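Local coordinates for protein CurM Sulfotransferase (Moorea producta, PDB 4GBM) that probably transfers a sulfonate group from the donor PAPS to an intermediate of the curacin polyketide pathway, as the sulfotransferase domain of CurM, at residues Glu63-Pro68 against Leu79-Leu84; Arg149-Ala152 against Lys158-Tyr161; His165-Ile170 against Tyr293-Glu298; Glu222-Val225 against Gln230-Ser233. The protein carries 2 engineered substitutions. All blocks are in the same frame, centred on the assembly; numbering follows the deposited sequence. Where two conformers were deposited one is given.

Contact 1: residues Glu63-Pro68 against Leu79-Leu84; sequences ELHLLP and LNLSYL. With ZN (zinc ion), chain F.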
loop_
_atom_site.group_PDB
_atom_site.type_symbol
_atom_site.label_atom_id
_atom_site.label_comp_id
_atom_site.label_asym_id
_atom_site.label_seq_id
_atom_site.Cartn_x
_atom_site.Cartn_y
_atom_site.Cartn_z
ATOM N N GLU A 63 6.171 1.739 3.580
ATOM C CA GLU A 63 5.587 0.768 4.507
ATOM C C GLU A 63 6.171 0.823 5.920
ATOM O O GLU A 63 7.383 0.718 6.116
ATOM C CB GLU A 63 5.724 -0.653 3.943
ATOM C CG GLU A 63 4.704 -1.022 2.856
ATOM C CD GLU A 63 5.040 -0.536 1.442
ATOM O OE1 GLU A 63 6.089 0.115 1.208
ATOM O OE2 GLU A 63 4.218 -0.822 0.549
ATOM N N LEU A 64 5.284 0.959 6.901
ATOM C CA LEU A 64 5.689 1.044 8.308
ATOM C C LEU A 64 5.869 -0.328 8.947
ATOM O O LEU A 64 6.578 -0.453 9.952
ATOM C CB LEU A 64 4.660 1.854 9.104
ATOM C CG LEU A 64 4.471 3.314 8.684
ATOM C CD1 LEU A 64 3.256 3.909 9.379
ATOM C CD2 LEU A 64 5.723 4.136 8.951
ATOM N N HIS A 65 5.220 -1.351 8.385
ATOM C CA HIS A 65 5.286 -2.721 8.926
ATOM C C HIS A 65 4.919 -2.805 10.421
ATOM O O HIS A 65 5.545 -3.546 11.186
ATOM C CB HIS A 65 6.665 -3.361 8.663
ATOM C CG HIS A 65 7.151 -3.204 7.252
ATOM N ND1 HIS A 65 6.641 -3.936 6.205
ATOM C CD2 HIS A 65 8.100 -2.399 6.719
ATOM C CE1 HIS A 65 7.260 -3.599 5.088
ATOM N NE2 HIS A 65 8.142 -2.659 5.371
ATOM N N LEU A 66 3.887 -2.063 10.812
ATOM C CA LEU A 66 3.402 -2.071 12.194
ATOM C C LEU A 66 2.169 -2.961 12.352
ATOM O O LEU A 66 2.128 -3.821 13.237
ATOM C CB LEU A 66 3.080 -0.646 12.652
ATOM C CG LEU A 66 4.247 0.337 12.814
ATOM C CD1 LEU A 66 3.707 1.731 13.059
ATOM C CD2 LEU A 66 5.176 -0.083 13.948
ATOM N N LEU A 67 1.188 -2.765 11.469
ATOM C CA LEU A 67 -0.124 -3.414 11.587
ATOM C C LEU A 67 -0.115 -4.939 11.820
ATOM O O LEU A 67 -0.961 -5.435 12.565
ATOM C CB LEU A 67 -1.027 -3.052 10.398
ATOM C CG LEU A 67 -2.528 -3.317 10.560
ATOM C CD1 LEU A 67 -3.130 -2.491 11.706
ATOM C CD2 LEU A 67 -3.235 -3.028 9.248
ATOM N N PRO A 68 0.831 -5.688 11.206
ATOM C CA PRO A 68 0.816 -7.141 11.435
ATOM C C PRO A 68 1.242 -7.608 12.839
ATOM O O PRO A 68 1.081 -8.790 13.155
ATOM C CB PRO A 68 1.816 -7.671 10.395
ATOM C CG PRO A 68 1.924 -6.591 9.373
ATOM C CD PRO A 68 1.804 -5.325 10.160
ATOM N N LEU A 79 10.306 -9.208 11.646
ATOM C CA LEU A 79 10.354 -8.417 10.414
ATOM C C LEU A 79 11.625 -8.666 9.606
ATOM O O LEU A 79 12.706 -8.173 9.946
ATOM C CB LEU A 79 10.168 -6.919 10.703
ATOM C CG LEU A 79 10.044 -5.958 9.513
ATOM C CD1 LEU A 79 8.898 -6.346 8.586
ATOM C CD2 LEU A 79 9.865 -4.539 10.013
ATOM N N ASN A 80 11.473 -9.438 8.533
ATOM C CA ASN A 80 12.555 -9.714 7.596
ATOM C C ASN A 80 12.098 -9.371 6.186
ATOM O O ASN A 80 11.100 -9.908 5.701
ATOM C CB ASN A 80 12.983 -11.183 7.671
ATOM C CG ASN A 80 13.387 -11.609 9.075
ATOM O OD1 ASN A 80 13.995 -10.842 9.828
ATOM N ND2 ASN A 80 13.058 -12.847 9.430
ATOM N N LEU A 81 12.832 -8.468 5.538
ATOM C CA LEU A 81 12.453 -7.959 4.220
ATOM C C LEU A 81 13.611 -8.045 3.232
ATOM O O LEU A 81 14.774 -7.915 3.626
ATOM C CB LEU A 81 11.977 -6.507 4.337
ATOM C CG LEU A 81 10.841 -6.183 5.314
ATOM C CD1 LEU A 81 10.807 -4.687 5.591
ATOM C CD2 LEU A 81 9.480 -6.674 4.820
ATOM N N SER A 82 13.282 -8.246 1.954
ATOM C CA SER A 82 14.273 -8.345 0.876
ATOM C C SER A 82 15.118 -7.076 0.742
ATOM O O SER A 82 16.320 -7.135 0.474
ATOM C CB SER A 82 13.583 -8.649 -0.454
ATOM O OG SER A 82 13.045 -9.960 -0.465
ATOM N N TYR A 83 14.473 -5.932 0.928
ATOM C CA TYR A 83 15.156 -4.647 0.911
ATOM C C TYR A 83 15.131 -4.046 2.316
ATOM O O TYR A 83 14.753 -4.726 3.276
ATOM C CB TYR A 83 14.525 -3.729 -0.140
ATOM C CG TYR A 83 14.643 -4.287 -1.547
ATOM C CD1 TYR A 83 15.775 -4.034 -2.324
ATOM C CD2 TYR A 83 13.636 -5.085 -2.089
ATOM C CE1 TYR A 83 15.898 -4.551 -3.610
ATOM C CE2 TYR A 83 13.749 -5.608 -3.373
ATOM C CZ TYR A 83 14.880 -5.334 -4.127
ATOM O OH TYR A 83 14.996 -5.847 -5.397
ATOM N N LEU A 84 15.537 -2.788 2.451
ATOM C CA LEU A 84 15.800 -2.228 3.783
ATOM C C LEU A 84 14.560 -1.859 4.611
ATOM O O LEU A 84 14.608 -1.897 5.842
ATOM C CB LEU A 84 16.793 -1.060 3.702
ATOM C CG LEU A 84 18.123 -1.347 2.990
ATOM C CD1 LEU A 84 18.951 -0.074 2.889
ATOM C CD2 LEU A 84 18.930 -2.458 3.667
HETATM ZN ZN ZN F . 5.270 -5.564 6.209
HETATM O O HOH W 1 5.603 -6.563 4.343
#

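Contact 2: residues Arg149-Ala152 against Lys158-Tyr161; sequences RGEA and KYIY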
loop_
_atom_site.group_PDB
_atom_site.type_symbol
_atom_site.label_atom_id
_atom_site.label_comp_id
_atom_site.label_asym_id
_atom_site.label_seq_id
_atom_site.Cartn_x
_atom_site.Cartn_y
_atom_site.Cartn_z
ATOM N N ARG A 149 -7.294 -6.229 12.255
ATOM C CA ARG A 149 -6.540 -5.493 13.272
ATOM C C ARG A 149 -6.669 -3.973 13.102
ATOM O O ARG A 149 -6.673 -3.239 14.094
ATOM C CB ARG A 149 -5.068 -5.935 13.330
ATOM C CG ARG A 149 -4.371 -5.530 14.632
ATOM C CD ARG A 149 -2.959 -6.083 14.761
ATOM N NE ARG A 149 -2.936 -7.507 15.092
ATOM C CZ ARG A 149 -2.705 -8.471 14.208
ATOM N NH1 ARG A 149 -2.475 -8.163 12.939
ATOM N NH2 ARG A 149 -2.700 -9.740 14.592
ATOM N N GLY A 150 -6.794 -3.505 11.860
ATOM C CA GLY A 150 -7.011 -2.082 11.591
ATOM C C GLY A 150 -8.270 -1.561 12.276
ATOM O O GLY A 150 -8.274 -0.482 12.873
ATOM N N GLU A 151 -9.342 -2.340 12.191
ATOM C CA GLU A 151 -10.597 -1.989 12.845
ATOM C C GLU A 151 -10.535 -2.160 14.360
ATOM O O GLU A 151 -11.325 -1.557 15.088
ATOM C CB GLU A 151 -11.754 -2.803 12.248
ATOM C CG GLU A 151 -12.100 -2.375 10.822
ATOM C CD GLU A 151 -12.693 -0.971 10.775
ATOM O OE1 GLU A 151 -13.839 -0.793 11.242
ATOM O OE2 GLU A 151 -12.010 -0.044 10.280
ATOM N N ALA A 152 -9.599 -2.978 14.830
ATOM C CA ALA A 152 -9.423 -3.183 16.267
ATOM C C ALA A 152 -8.642 -2.047 16.914
ATOM O O ALA A 152 -8.887 -1.704 18.075
ATOM C CB ALA A 152 -8.745 -4.520 16.542
ATOM N N LYS A 158 -10.788 5.288 7.084
ATOM C CA LYS A 158 -11.248 5.215 5.706
ATOM C C LYS A 158 -10.336 4.297 4.906
ATOM O O LYS A 158 -9.126 4.236 5.145
ATOM C CB LYS A 158 -11.291 6.606 5.077
ATOM C CG LYS A 158 -12.482 7.433 5.533
ATOM C CD LYS A 158 -12.531 8.765 4.800
ATOM C CE LYS A 158 -13.753 9.574 5.203
ATOM N NZ LYS A 158 -13.722 9.980 6.638
ATOM N N TYR A 159 -10.939 3.579 3.968
ATOM C CA TYR A 159 -10.234 2.594 3.158
ATOM C C TYR A 159 -10.306 2.926 1.689
ATOM O O TYR A 159 -11.394 3.070 1.125
ATOM C CB TYR A 159 -10.835 1.213 3.405
ATOM C CG TYR A 159 -10.590 0.752 4.805
ATOM C CD1 TYR A 159 -9.443 0.031 5.122
ATOM C CD2 TYR A 159 -11.492 1.046 5.828
ATOM C CE1 TYR A 159 -9.198 -0.388 6.418
ATOM C CE2 TYR A 159 -11.256 0.633 7.132
ATOM C CZ TYR A 159 -10.111 -0.092 7.415
ATOM O OH TYR A 159 -9.872 -0.507 8.694
ATOM N N ILE A 160 -9.131 3.066 1.081
ATOM C CA ILE A 160 -9.022 3.207 -0.363
ATOM C C ILE A 160 -8.701 1.831 -0.930
ATOM O O ILE A 160 -7.645 1.268 -0.627
ATOM C CB ILE A 160 -7.901 4.190 -0.743
ATOM C CG1 ILE A 160 -8.138 5.564 -0.112
ATOM C CG2 ILE A 160 -7.773 4.300 -2.271
ATOM C CD1 ILE A 160 -6.894 6.465 -0.173
ATOM N N TYR A 161 -9.606 1.301 -1.756
ATOM C CA TYR A 161 -9.429 -0.011 -2.366
ATOM C C TYR A 161 -8.936 0.199 -3.783
ATOM O O TYR A 161 -9.696 0.624 -4.659
ATOM C CB TYR A 161 -10.755 -0.784 -2.327
ATOM C CG TYR A 161 -10.767 -2.150 -2.994
ATOM C CD1 TYR A 161 -9.595 -2.902 -3.168
ATOM C CD2 TYR A 161 -11.971 -2.705 -3.419
ATOM C CE1 TYR A 161 -9.637 -4.160 -3.775
ATOM C CE2 TYR A 161 -12.027 -3.957 -4.022
ATOM C CZ TYR A 161 -10.859 -4.681 -4.190
ATOM O OH TYR A 161 -10.928 -5.901 -4.800
#

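Contact 3: residues His165-Ile170 against Tyr293-Glu298; sequences HPYSVI and YPLKSE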
loop_
_atom_site.group_PDB
_atom_site.type_symbol
_atom_site.label_atom_id
_atom_site.label_comp_id
_atom_site.label_asym_id
_atom_site.label_seq_id
_atom_site.Cartn_x
_atom_site.Cartn_y
_atom_site.Cartn_z
ATOM N N HIS A 165 -6.148 -4.581 -13.279
ATOM C CA HIS A 165 -6.520 -5.734 -14.079
ATOM C C HIS A 165 -5.635 -6.931 -13.725
ATOM O O HIS A 165 -4.415 -6.784 -13.602
ATOM C CB HIS A 165 -6.364 -5.404 -15.563
ATOM C CG HIS A 165 -7.048 -6.376 -16.472
ATOM N ND1 HIS A 165 -6.556 -7.642 -16.725
ATOM C CD2 HIS A 165 -8.182 -6.259 -17.202
ATOM C CE1 HIS A 165 -7.370 -8.267 -17.557
ATOM N NE2 HIS A 165 -8.361 -7.449 -17.865
ATOM N N PRO A 166 -6.238 -8.119 -13.576
ATOM C CA PRO A 166 -5.433 -9.280 -13.187
ATOM C C PRO A 166 -4.298 -9.625 -14.172
ATOM O O PRO A 166 -3.240 -10.081 -13.738
ATOM C CB PRO A 166 -6.467 -10.422 -13.115
ATOM C CG PRO A 166 -7.611 -9.948 -13.972
ATOM C CD PRO A 166 -7.663 -8.467 -13.741
ATOM N N TYR A 167 -4.503 -9.416 -15.472
ATOM C CA TYR A 167 -3.445 -9.735 -16.448
ATOM C C TYR A 167 -2.203 -8.890 -16.171
ATOM O O TYR A 167 -1.072 -9.387 -16.217
ATOM C CB TYR A 167 -3.900 -9.469 -17.882
ATOM C CG TYR A 167 -4.901 -10.424 -18.491
ATOM C CD1 TYR A 167 -5.541 -11.419 -17.737
ATOM C CD2 TYR A 167 -5.239 -10.299 -19.839
ATOM C CE1 TYR A 167 -6.478 -12.272 -18.327
ATOM C CE2 TYR A 167 -6.173 -11.140 -20.431
ATOM C CZ TYR A 167 -6.784 -12.123 -19.672
ATOM O OH TYR A 167 -7.703 -12.951 -20.265
ATOM N N SER A 168 -2.422 -7.607 -15.880
ATOM C CA SER A 168 -1.330 -6.671 -15.627
ATOM C C SER A 168 -0.592 -7.038 -14.348
ATOM O O SER A 168 0.644 -7.024 -14.310
ATOM C CB SER A 168 -1.870 -5.244 -15.537
ATOM O OG SER A 168 -2.573 -4.897 -16.717
ATOM N N VAL A 169 -1.349 -7.359 -13.299
ATOM C CA VAL A 169 -0.748 -7.734 -12.026
ATOM C C VAL A 169 0.047 -9.028 -12.168
ATOM O O VAL A 169 1.169 -9.118 -11.680
ATOM C CB VAL A 169 -1.808 -7.863 -10.919
ATOM C CG1 VAL A 169 -1.213 -8.511 -9.662
ATOM C CG2 VAL A 169 -2.364 -6.479 -10.581
ATOM N N ILE A 170 -0.524 -10.007 -12.866
ATOM C CA ILE A 170 0.138 -11.305 -13.029
ATOM C C ILE A 170 1.451 -11.173 -13.812
ATOM O O ILE A 170 2.487 -11.693 -13.380
ATOM C CB ILE A 170 -0.803 -12.357 -13.647
ATOM C CG1 ILE A 170 -1.890 -12.726 -12.635
ATOM C CG2 ILE A 170 -0.022 -13.621 -14.040
ATOM C CD1 ILE A 170 -3.107 -13.400 -13.259
ATOM N N TYR A 293 -1.907 -19.499 -19.516
ATOM C CA TYR A 293 -3.144 -20.204 -19.205
ATOM C C TYR A 293 -4.296 -19.218 -19.017
ATOM O O TYR A 293 -4.084 -18.120 -18.506
ATOM C CB TYR A 293 -2.966 -21.044 -17.926
ATOM C CG TYR A 293 -1.672 -21.842 -17.892
ATOM C CD1 TYR A 293 -1.517 -22.992 -18.667
ATOM C CD2 TYR A 293 -0.600 -21.434 -17.097
ATOM C CE1 TYR A 293 -0.330 -23.718 -18.650
ATOM C CE2 TYR A 293 0.594 -22.158 -17.073
ATOM C CZ TYR A 293 0.721 -23.296 -17.853
ATOM O OH TYR A 293 1.898 -24.019 -17.837
ATOM N N PRO A 294 -5.520 -19.603 -19.432
ATOM C CA PRO A 294 -6.678 -18.796 -19.061
ATOM C C PRO A 294 -6.788 -18.745 -17.539
ATOM O O PRO A 294 -6.403 -19.706 -16.860
ATOM C CB PRO A 294 -7.857 -19.580 -19.652
ATOM C CG PRO A 294 -7.256 -20.397 -20.755
ATOM C CD PRO A 294 -5.908 -20.787 -20.221
ATOM N N LEU A 295 -7.277 -17.630 -17.006
ATOM C CA LEU A 295 -7.458 -17.522 -15.563
ATOM C C LEU A 295 -8.432 -18.599 -15.099
ATOM O O LEU A 295 -9.344 -18.988 -15.836
ATOM C CB LEU A 295 -7.967 -16.137 -15.161
ATOM C CG LEU A 295 -7.081 -14.949 -15.555
ATOM C CD1 LEU A 295 -7.728 -13.678 -15.078
ATOM C CD2 LEU A 295 -5.691 -15.094 -14.977
ATOM N N LYS A 296 -8.214 -19.092 -13.887
ATOM C CA LYS A 296 -9.126 -20.070 -13.297
ATOM C C LYS A 296 -10.523 -19.475 -13.164
ATOM O O LYS A 296 -10.689 -18.255 -13.051
ATOM C CB LYS A 296 -8.616 -20.517 -11.929
ATOM C CG LYS A 296 -7.270 -21.237 -11.987
ATOM C CD LYS A 296 -6.675 -21.353 -10.596
ATOM C CE LYS A 296 -7.265 -22.528 -9.845
ATOM N NZ LYS A 296 -6.961 -22.466 -8.380
ATOM N N SER A 297 -11.529 -20.344 -13.182
ATOM C CA SER A 297 -12.919 -19.909 -13.073
ATOM C C SER A 297 -13.175 -18.985 -11.883
ATOM O O SER A 297 -13.896 -17.992 -12.015
ATOM C CB SER A 297 -13.833 -21.126 -12.996
ATOM O OG SER A 297 -13.642 -21.944 -14.131
ATOM N N GLU A 298 -12.586 -19.305 -10.728
ATOM C CA GLU A 298 -12.783 -18.490 -9.522
ATOM C C GLU A 298 -12.223 -17.085 -9.705
ATOM O O GLU A 298 -12.820 -16.098 -9.260
ATOM C CB GLU A 298 -12.137 -19.137 -8.290
ATOM C CG GLU A 298 -12.626 -20.548 -7.982
ATOM C CD GLU A 298 -12.023 -21.608 -8.901
ATOM O OE1 GLU A 298 -12.669 -22.645 -9.103
ATOM O OE2 GLU A 298 -10.899 -21.415 -9.404
HETATM O O HOH W 2 -8.363 -15.389 -18.994
#

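Contact 4: residues Glu222-Val225 against Gln230-Ser233; sequences EDLV and QVLS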
loop_
_atom_site.group_PDB
_atom_site.type_symbol
_atom_site.label_atom_id
_atom_site.label_comp_id
_atom_site.label_asym_id
_atom_site.label_seq_id
_atom_site.Cartn_x
_atom_site.Cartn_y
_atom_site.Cartn_z
ATOM N N GLU A 222 -6.175 1.767 -13.689
ATOM C CA GLU A 222 -6.254 2.210 -15.075
ATOM C C GLU A 222 -6.800 3.637 -15.162
ATOM O O GLU A 222 -6.295 4.437 -15.949
ATOM C CB GLU A 222 -7.079 1.230 -15.919
ATOM C CG GLU A 222 -6.455 -0.182 -16.049
ATOM C CD GLU A 222 -6.618 -1.064 -14.811
ATOM O OE1 GLU A 222 -7.447 -0.764 -13.921
ATOM O OE2 GLU A 222 -5.900 -2.078 -14.747
ATOM N N ASP A 223 -7.803 3.948 -14.332
ATOM C CA ASP A 223 -8.343 5.306 -14.219
ATOM C C ASP A 223 -7.314 6.242 -13.582
ATOM O O ASP A 223 -7.149 7.385 -14.016
ATOM C CB ASP A 223 -9.615 5.326 -13.365
ATOM C CG ASP A 223 -10.784 4.610 -14.004
ATOM O OD1 ASP A 223 -10.801 4.413 -15.245
ATOM O OD2 ASP A 223 -11.720 4.270 -13.238
ATOM N N LEU A 224 -6.618 5.759 -12.553
ATOM C CA LEU A 224 -5.623 6.579 -11.861
ATOM C C LEU A 224 -4.570 7.143 -12.810
ATOM O O LEU A 224 -4.217 8.322 -12.720
ATOM C CB LEU A 224 -4.937 5.780 -10.743
ATOM C CG LEU A 224 -3.841 6.507 -9.947
ATOM C CD1 LEU A 224 -4.424 7.697 -9.188
ATOM C CD2 LEU A 224 -3.151 5.537 -8.998
ATOM N N VAL A 225 -4.064 6.308 -13.714
ATOM C CA VAL A 225 -2.982 6.771 -14.584
ATOM C C VAL A 225 -3.459 7.444 -15.875
ATOM O O VAL A 225 -2.730 8.261 -16.455
ATOM C CB VAL A 225 -1.910 5.680 -14.852
ATOM C CG1 VAL A 225 -1.345 5.160 -13.525
ATOM C CG2 VAL A 225 -2.479 4.527 -15.689
ATOM N N GLN A 230 -9.275 13.530 -12.386
ATOM C CA GLN A 230 -10.620 13.095 -12.001
ATOM C C GLN A 230 -10.575 12.135 -10.814
ATOM O O GLN A 230 -11.341 12.283 -9.860
ATOM C CB GLN A 230 -11.342 12.447 -13.191
ATOM C CG GLN A 230 -12.722 11.877 -12.875
ATOM C CD GLN A 230 -13.325 11.125 -14.048
ATOM O OE1 GLN A 230 -13.285 9.897 -14.094
ATOM N NE2 GLN A 230 -13.880 11.858 -15.004
ATOM N N VAL A 231 -9.670 11.158 -10.865
ATOM C CA VAL A 231 -9.557 10.179 -9.788
ATOM C C VAL A 231 -9.186 10.854 -8.474
ATOM O O VAL A 231 -9.807 10.593 -7.440
ATOM C CB VAL A 231 -8.546 9.063 -10.139
ATOM C CG1 VAL A 231 -8.223 8.198 -8.920
ATOM C CG2 VAL A 231 -9.087 8.225 -11.287
ATOM N N LEU A 232 -8.194 11.737 -8.524
ATOM C CA LEU A 232 -7.706 12.386 -7.311
ATOM C C LEU A 232 -8.701 13.405 -6.758
ATOM O O LEU A 232 -8.802 13.564 -5.543
ATOM C CB LEU A 232 -6.321 13.013 -7.537
ATOM C CG LEU A 232 -5.170 12.012 -7.684
ATOM C CD1 LEU A 232 -3.990 12.673 -8.396
ATOM C CD2 LEU A 232 -4.757 11.449 -6.338
ATOM N N SER A 233 -9.455 14.063 -7.639
ATOM C CA SER A 233 -10.482 15.004 -7.193
ATOM C C SER A 233 -11.591 14.271 -6.437
ATOM O O SER A 233 -12.028 14.717 -5.371
ATOM C CB SER A 233 -11.058 15.793 -8.372
ATOM O OG SER A 233 -12.017 16.730 -7.921
#

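Contact 1: residues Glu63-Pro68 against Leu79-Leu84
Two leucines pack on a zinc-binding histidine here, Leu-79 and Leu-81 closing on the imidazole of His-65 and joining the loop that follows strand 58-59 to the loop that follows helix 72-78. Leu-79 is the first residue past the end of that helix, so the two loops flank it. Leu-81 CD1 lies over one ring face in a CH-pi interaction, 3.7 Å from the centroid of the His-65 ring and 27° off the ring normal, which displaces the methyl toward the rim. There it comes within 3.4 Å of His-65 NE2. The opposite face is covered by Glu-63 CB, so the imidazole is sandwiched between two aliphatic groups. Leu-79 adds a second hold nearer the backbone: its CD2 touches His-65 CB at 3.7 Å, while its CD1 approaches the ring obliquely. With CG anti to the backbone N (chi1 -174°), Leu-79 sends both methyls to the base of the imidazole, roughly perpendicular to the histidine side chain.

Each ring nitrogen has its own polar partner. His-65 ND1 binds the zinc ion at 2.1 Å; water 1 and two atoms from beyond the two segments are its other ligands. His-65 NE2 is hydrogen-bonded to Ser-266 OG, and the Ser-266 backbone bonds to Tyr-83. Arg-75, from the intervening helix, reaches the carbonyl oxygens of Leu-64 and His-65. A metal on one nitrogen, a hydrogen bond on the other and hydrocarbon on both faces fix the imidazole's rotation, and zinc on ND1 would be expected to make NE2 a more strongly polarised partner for the serine.

Contact 2: residues Arg149-Ala152 against Lys158-Tyr161
Tyr-159 on strand 158-163 reaches across to helix 144-153 and donates a hydrogen bond to Glu-151, the one hydrogen bond between segments 149-152 and 158-161. The distance from Tyr-159 OH to Glu-151 OE2 is 2.7 Å, and the oxygen accepts through its anti lone pair, the one turned away from OE1. Glu-151 OE2 also lies in the ring plane at the edge of the phenol, 3.3 Å from Tyr-159 CE2, with carboxylate and ring planes 58° apart. A bend at chi2 (-67°) curls the glutamate chain back so that its carboxylate meets the hydroxyl.

Van der Waals contact adds little: the backbone of Gly-150 approaches the phenol, its C lying 4.1 Å from Tyr-159 OH. Phe-207 meets the ring edge-to-face and Phe-36, from the neighbouring strand 35-39, lies nearly parallel to it, with Leu-38 and Leu-211 also touching it.

Glu-151 OE1 forms a salt bridge with Arg-215 NH1, and the backbone of Arg-215 bonds to that of Tyr-159. The contact thus ties a helix packed on the central parallel sheet of this P-loop-type alpha/beta fold to one of the sheet's inner strands. Gripped at OE2 by the phenol and at OE1 by Arg-215, the carboxylate is held in orientation and, partly buried as it is, would be expected to stay ionised.

Contact 3: residues His165-Ile170 against Tyr293-Glu298
Leu-295 carries most of this contact, its isobutyl group entering between Pro-166, Tyr-167 and Ile-170 at the start of helix 166-175. With CG anti to the carbonyl carbon (chi1 -59°) that group points at the helix, and the branch at CG gives each methyl its own neighbour. Leu-295 CD1 sits 3.9 Å from Pro-166 CG, the leucine running perpendicular to the proline side chain. Leu-295 CD2 meets Ile-170 CD1 at 3.5 Å, the two chains lying antiparallel alongside one another.

Tyr-167 presents its edge to the leucine, with CE1 3.8 Å from Leu-295 CD1 and Leu-295 CG near the ring plane. One face of the phenol is covered by His-165 CE1. The imidazole is itself placed by an N-cap: His-165 ND1 accepts from Tyr-167 N at 3.0 Å, the donor lying 10° out of the ring plane. Helix 166-175 follows the inner strand 158-163 of the parallel sheet, so this cap marks the passage from strand to helix in the alpha/beta core. Against this helix start lies a much later piece of chain, the lead-in to helix 297-305. Trp-286 stacks on the His-165 ring, and Trp-197 of helix 189-208 touches Pro-166.

Ile-170 contributes its terminal methyl alone to this apolar cluster. Polar atoms meet at its margin, where water 2 donates to Tyr-167 OH at 2.8 Å and accepts from Leu-295 N at 3.2 Å; the phenol oxygen is also hydrogen-bonded to the carbonyl oxygen of Pro-311.

Contact 4: residues Glu222-Val225 against Gln230-Ser233
Two consecutive helices, 221-226 and 228-239, which follow the edge strand 216-220, pack where Val-231 meets Asp-223 and Leu-224. Only four residues separate the two segments, and the backbones come close, with the CA atoms of Leu-224 and Val-231 5.7 Å apart. No hydrogen bond crosses between them; the contact is made by hydrocarbon and backbone.

Val-231 divides its two methyls between its neighbours. CG2 rests against the main chain of the first helix, 3.5 Å from Asp-223 O and 3.7 Å from Leu-224 N, and also touches the Asp-223 CB methylene at 3.6 Å. The aspartate therefore takes part through its backbone and its aliphatic carbon, and its carboxylate plays no role across the interface. Val-231 CG1, anti to its own nitrogen (chi1 169°), meets Leu-224 CD1 at 3.8 Å, with the leucine side chain set nearly square to the valine.

Both of these residues also touch Ile-219 of the edge strand, and Leu-224 packs further on Leu-48 and Met-51 of helix 45-53. The helix pair thereby packs on the sheet as well as on itself. On another side of the first helix, Val-225 turns away from Val-231 and touches the bound adenosine-3'-5'-diphosphate. Helices that follow a strand of the parallel sheet and pack back on it, here beside the nucleotide pocket, are typical of the P-loop-type alpha/beta fold of the sulfotransferase family.

How the contacts relate
The four contacts are distributed over the parallel-sheet core and the helices and loops about it, in two touching pairs. Contacts 1 and 2, with centres 18 Å apart, meet where Leu-67 O lies 3.1 Å from Arg-149 NH1, a probable hydrogen bond that links the zinc-bound loop to helix 144-153. Contacts 3 and 4 are joined by a probable hydrogen bond of 2.9 Å between His-165 N and Glu-222 OE2. Contact 2 leads on to contact 3 through strand 158-163 and helix 166-175. Contact 4 lies nearest the bound adenosine-3'-5'-diphosphate: Val-225 touches it, whereas the side chain of Ile-170 in contact 3 remains about 11 Å away. Contacts 1 and 4 occupy opposite sides of the chain's centre, their centres 28 Å apart.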